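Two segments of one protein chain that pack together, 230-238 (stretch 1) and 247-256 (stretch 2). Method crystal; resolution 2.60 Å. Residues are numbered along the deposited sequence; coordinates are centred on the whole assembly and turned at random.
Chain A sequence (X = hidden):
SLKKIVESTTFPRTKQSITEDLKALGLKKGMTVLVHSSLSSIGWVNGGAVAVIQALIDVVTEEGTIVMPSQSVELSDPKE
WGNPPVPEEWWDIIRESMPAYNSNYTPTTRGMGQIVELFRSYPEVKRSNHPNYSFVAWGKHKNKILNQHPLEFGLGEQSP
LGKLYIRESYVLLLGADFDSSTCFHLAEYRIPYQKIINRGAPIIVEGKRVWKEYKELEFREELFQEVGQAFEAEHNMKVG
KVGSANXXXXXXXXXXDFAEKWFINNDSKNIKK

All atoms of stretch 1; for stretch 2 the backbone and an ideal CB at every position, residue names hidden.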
# COMPACT_ATOMS: atom_id res chain seq x y z
N ALA A 230 19.35 17.92 -20.61
CA ALA A 230 19.63 19.16 -21.30
C ALA A 230 19.44 20.31 -20.29
O ALA A 230 20.14 21.33 -20.33
CB ALA A 230 18.67 19.35 -22.52
N PHE A 231 18.47 20.13 -19.39
CA PHE A 231 18.16 21.11 -18.37
C PHE A 231 19.36 21.27 -17.46
O PHE A 231 19.60 22.33 -16.93
CB PHE A 231 16.96 20.62 -17.56
CG PHE A 231 16.45 21.58 -16.51
CD1 PHE A 231 15.91 22.81 -16.87
CD2 PHE A 231 16.47 21.23 -15.16
CE1 PHE A 231 15.41 23.66 -15.91
CE2 PHE A 231 15.97 22.07 -14.21
CZ PHE A 231 15.44 23.28 -14.57
N GLU A 232 20.09 20.18 -17.27
CA GLU A 232 21.24 20.14 -16.40
C GLU A 232 22.45 20.83 -16.93
O GLU A 232 23.40 21.03 -16.19
CB GLU A 232 21.63 18.69 -16.13
CG GLU A 232 21.15 18.09 -14.82
CD GLU A 232 21.53 16.59 -14.68
OE1 GLU A 232 22.19 16.06 -15.62
OE2 GLU A 232 21.20 15.96 -13.63
N ALA A 233 22.46 21.14 -18.21
CA ALA A 233 23.61 21.78 -18.81
C ALA A 233 23.87 23.15 -18.20
O ALA A 233 24.98 23.45 -17.79
CB ALA A 233 23.42 21.90 -20.30
N GLU A 234 22.79 23.93 -18.06
CA GLU A 234 22.90 25.30 -17.56
C GLU A 234 21.97 25.73 -16.43
O GLU A 234 21.93 26.90 -16.08
CB GLU A 234 22.69 26.26 -18.73
CG GLU A 234 23.66 26.05 -19.86
CD GLU A 234 23.45 27.02 -21.01
OE1 GLU A 234 22.42 26.93 -21.70
OE2 GLU A 234 24.34 27.87 -21.21
N HIS A 235 21.22 24.80 -15.87
CA HIS A 235 20.30 25.18 -14.80
C HIS A 235 20.70 24.72 -13.42
O HIS A 235 21.27 23.64 -13.25
CB HIS A 235 18.90 24.71 -15.17
CG HIS A 235 18.32 25.48 -16.29
ND1 HIS A 235 17.56 26.61 -16.09
CD2 HIS A 235 18.51 25.39 -17.63
CE1 HIS A 235 17.31 27.19 -17.26
NE2 HIS A 235 17.88 26.46 -18.21
N ASN A 236 20.44 25.58 -12.43
CA ASN A 236 20.80 25.29 -11.05
C ASN A 236 20.05 24.08 -10.58
O ASN A 236 18.84 23.96 -10.77
CB ASN A 236 20.51 26.48 -10.15
CG ASN A 236 21.45 27.64 -10.41
OD1 ASN A 236 22.67 27.45 -10.50
ND2 ASN A 236 20.90 28.84 -10.53
N MET A 237 20.77 23.18 -9.94
CA MET A 237 20.18 21.95 -9.47
C MET A 237 21.05 21.36 -8.36
O MET A 237 22.24 21.17 -8.54
CB MET A 237 20.10 21.00 -10.65
CG MET A 237 19.53 19.67 -10.31
SD MET A 237 19.58 18.58 -11.70
CE MET A 237 18.30 19.40 -12.76
N LYS A 238 20.45 21.07 -7.22
CA LYS A 238 21.21 20.50 -6.12
C LYS A 238 21.30 18.98 -6.25
O LYS A 238 20.30 18.31 -6.48
CB LYS A 238 20.59 20.90 -4.79
CG LYS A 238 20.54 22.41 -4.62
CD LYS A 238 20.04 22.85 -3.27
CE LYS A 238 20.08 24.37 -3.18
NZ LYS A 238 19.62 24.87 -1.85
N UNK A 247 20.36 11.76 -5.48
CA UNK A 247 19.22 12.65 -5.62
C UNK A 247 19.49 14.03 -6.20
O UNK A 247 20.62 14.53 -6.18
CB UNK A 247 18.57 12.83 -4.24
N UNK A 248 18.44 14.64 -6.72
CA UNK A 248 18.56 15.99 -7.18
C UNK A 248 17.28 16.72 -6.88
O UNK A 248 16.20 16.16 -6.96
CB UNK A 248 18.89 16.04 -8.67
N UNK A 249 17.44 17.97 -6.47
CA UNK A 249 16.32 18.82 -6.13
C UNK A 249 16.41 20.03 -7.02
O UNK A 249 17.48 20.65 -7.11
CB UNK A 249 16.32 19.20 -4.65
N UNK A 250 15.32 20.38 -7.70
CA UNK A 250 15.30 21.54 -8.58
C UNK A 250 13.94 22.22 -8.65
O UNK A 250 12.94 21.69 -8.17
CB UNK A 250 15.73 21.12 -9.99
N UNK A 251 13.93 23.40 -9.26
CA UNK A 251 12.71 24.19 -9.43
C UNK A 251 11.75 23.54 -10.42
O UNK A 251 12.15 23.13 -11.50
CB UNK A 251 13.06 25.60 -9.90
N UNK A 252 10.48 23.43 -10.05
CA UNK A 252 9.51 22.80 -10.92
C UNK A 252 9.15 23.76 -12.04
O UNK A 252 9.16 23.39 -13.22
CB UNK A 252 8.26 22.38 -10.14
N UNK A 253 8.86 25.00 -11.66
CA UNK A 253 8.53 26.05 -12.62
C UNK A 253 9.65 26.21 -13.66
O UNK A 253 9.40 26.40 -14.85
CB UNK A 253 8.29 27.37 -11.89
N UNK A 254 10.87 26.12 -13.18
CA UNK A 254 12.06 26.26 -14.00
C UNK A 254 12.20 25.08 -14.93
O UNK A 254 12.65 25.21 -16.07
CB UNK A 254 13.31 26.40 -13.13
N UNK A 255 11.82 23.91 -14.45
CA UNK A 255 11.91 22.69 -15.23
C UNK A 255 10.84 22.67 -16.31
O UNK A 255 11.09 22.29 -17.45
CB UNK A 255 11.78 21.46 -14.33
N UNK A 256 9.63 23.07 -15.96
CA UNK A 256 8.57 23.06 -16.96
C UNK A 256 8.90 24.01 -18.11
O UNK A 256 8.80 23.64 -19.28
CB UNK A 256 7.23 23.44 -16.32

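Position 247 lies in a strand, with its CB sideways to stretch 1 and no atom of that stretch within 5.5 Å. Stretch 1 sets little limit here, and many side chains would suit. The residue is Cys247.

Position 248 is extended, and its CB points sideways. The ideal CB lies 4.0 Å from Met237 SD and 5.5 Å from Glu232 OE2. A long side chain that can pass the sulfur and carry a positive charge fits well; Lys or Arg would both suit. The residue is Arg248. Its CD lies 3.4 Å from Met237 SD, and its NH1 forms a salt bridge with Glu232 OE2 at 2.5 Å. That oxygen sits over one face of the guanidinium. The CA of Arg248 also makes a CA-H...O contact with Lys238 O, at 3.0 Å.

Position 249 pairs with Lys238 in an antiparallel bridge. Its N donates to Lys238 O at 2.9 Å, and Lys238 N donates to its O at 3.0 Å. These bonds use backbone only, so the side chain is left free; beta-branched or other apolar residues would suit a strand. The residue is Leu249. Its CB is 4.5 Å from Lys238 CB.

Position 250 points toward stretch 1. Its ideal CB is 4.1 Å from Met237 CG and 4.3 Å from Phe231 CE2. Met237 and Phe231 make this side largely apolar, though Asn236 O is also near, so Leu, Ile, Met or an aromatic would suit. The residue is Phe250. Its CD2 meets Met237 CE at 3.6 Å, and its ring face receives the edge of Phe231, with centroids 5.8 Å apart.

Position 251 ends the strand just before a helix. Ser, Thr, Asp or Asn could cap it. The residue is Ser251, whose OG accepts from the backbone N of position 254 at 3.2 Å. Its own N donates to water 1, which donates to Asn236 O.

Positions 252 and 256 point away and 253 is out of reach, so stretch 1 does not limit the choice; they are Leu252, Val256 and Thr253.

Position 254 points toward stretch 1, its ideal CB 4.0 Å from Phe231 CZ. His235 and the N of Asn236 lie beyond. A side chain with an aliphatic stem and a polar end suits, such as Glu or Gln. The residue is Glu254. Its CG packs 3.6 Å from Phe231 CZ, and its OE1 accepts from water 2, which accepts from Asn236 N.

Position 255 has its ideal CB 4.1 Å from Phe231 CZ. A small apolar residue suits. Ala255 places its CB over one face of the Phe231 ring.

Stretch 2 247-256: CRLFSLTEAV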
# COMPACT_ATOMS: atom_id res chain seq x y z
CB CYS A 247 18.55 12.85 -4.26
SG CYS A 247 18.32 11.38 -3.26
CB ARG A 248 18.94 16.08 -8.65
CG ARG A 248 18.18 15.27 -9.62
CD ARG A 248 18.92 15.36 -10.94
NE ARG A 248 18.79 14.16 -11.74
CZ ARG A 248 19.82 13.51 -12.30
NH1 ARG A 248 21.05 13.96 -12.15
NH2 ARG A 248 19.59 12.42 -13.01
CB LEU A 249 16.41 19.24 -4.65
CG LEU A 249 15.38 20.29 -4.23
CD1 LEU A 249 14.01 19.66 -4.12
CD2 LEU A 249 15.78 20.91 -2.92
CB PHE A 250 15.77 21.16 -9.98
CG PHE A 250 14.95 20.07 -10.61
CD1 PHE A 250 13.74 20.35 -11.23
CD2 PHE A 250 15.42 18.75 -10.62
CE1 PHE A 250 13.00 19.34 -11.84
CE2 PHE A 250 14.69 17.74 -11.23
CZ PHE A 250 13.47 18.04 -11.84
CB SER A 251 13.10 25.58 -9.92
OG SER A 251 11.94 26.35 -10.16
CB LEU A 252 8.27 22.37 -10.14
CG LEU A 252 7.14 21.64 -10.88
CD1 LEU A 252 6.33 20.82 -9.92
CD2 LEU A 252 6.25 22.65 -11.57
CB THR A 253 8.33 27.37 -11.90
OG1 THR A 253 7.28 27.22 -10.94
CG2 THR A 253 7.96 28.45 -12.88
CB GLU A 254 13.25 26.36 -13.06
CG GLU A 254 14.59 26.70 -13.63
CD GLU A 254 15.53 27.19 -12.54
OE1 GLU A 254 16.75 27.00 -12.65
OE2 GLU A 254 15.04 27.79 -11.56
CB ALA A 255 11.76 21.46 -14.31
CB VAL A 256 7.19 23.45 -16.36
CG1 VAL A 256 6.12 23.41 -17.44
CG2 VAL A 256 6.81 22.48 -15.25
O HOH W 1 16.11 24.71 -10.67
O HOH W 2 19.31 28.15 -13.22
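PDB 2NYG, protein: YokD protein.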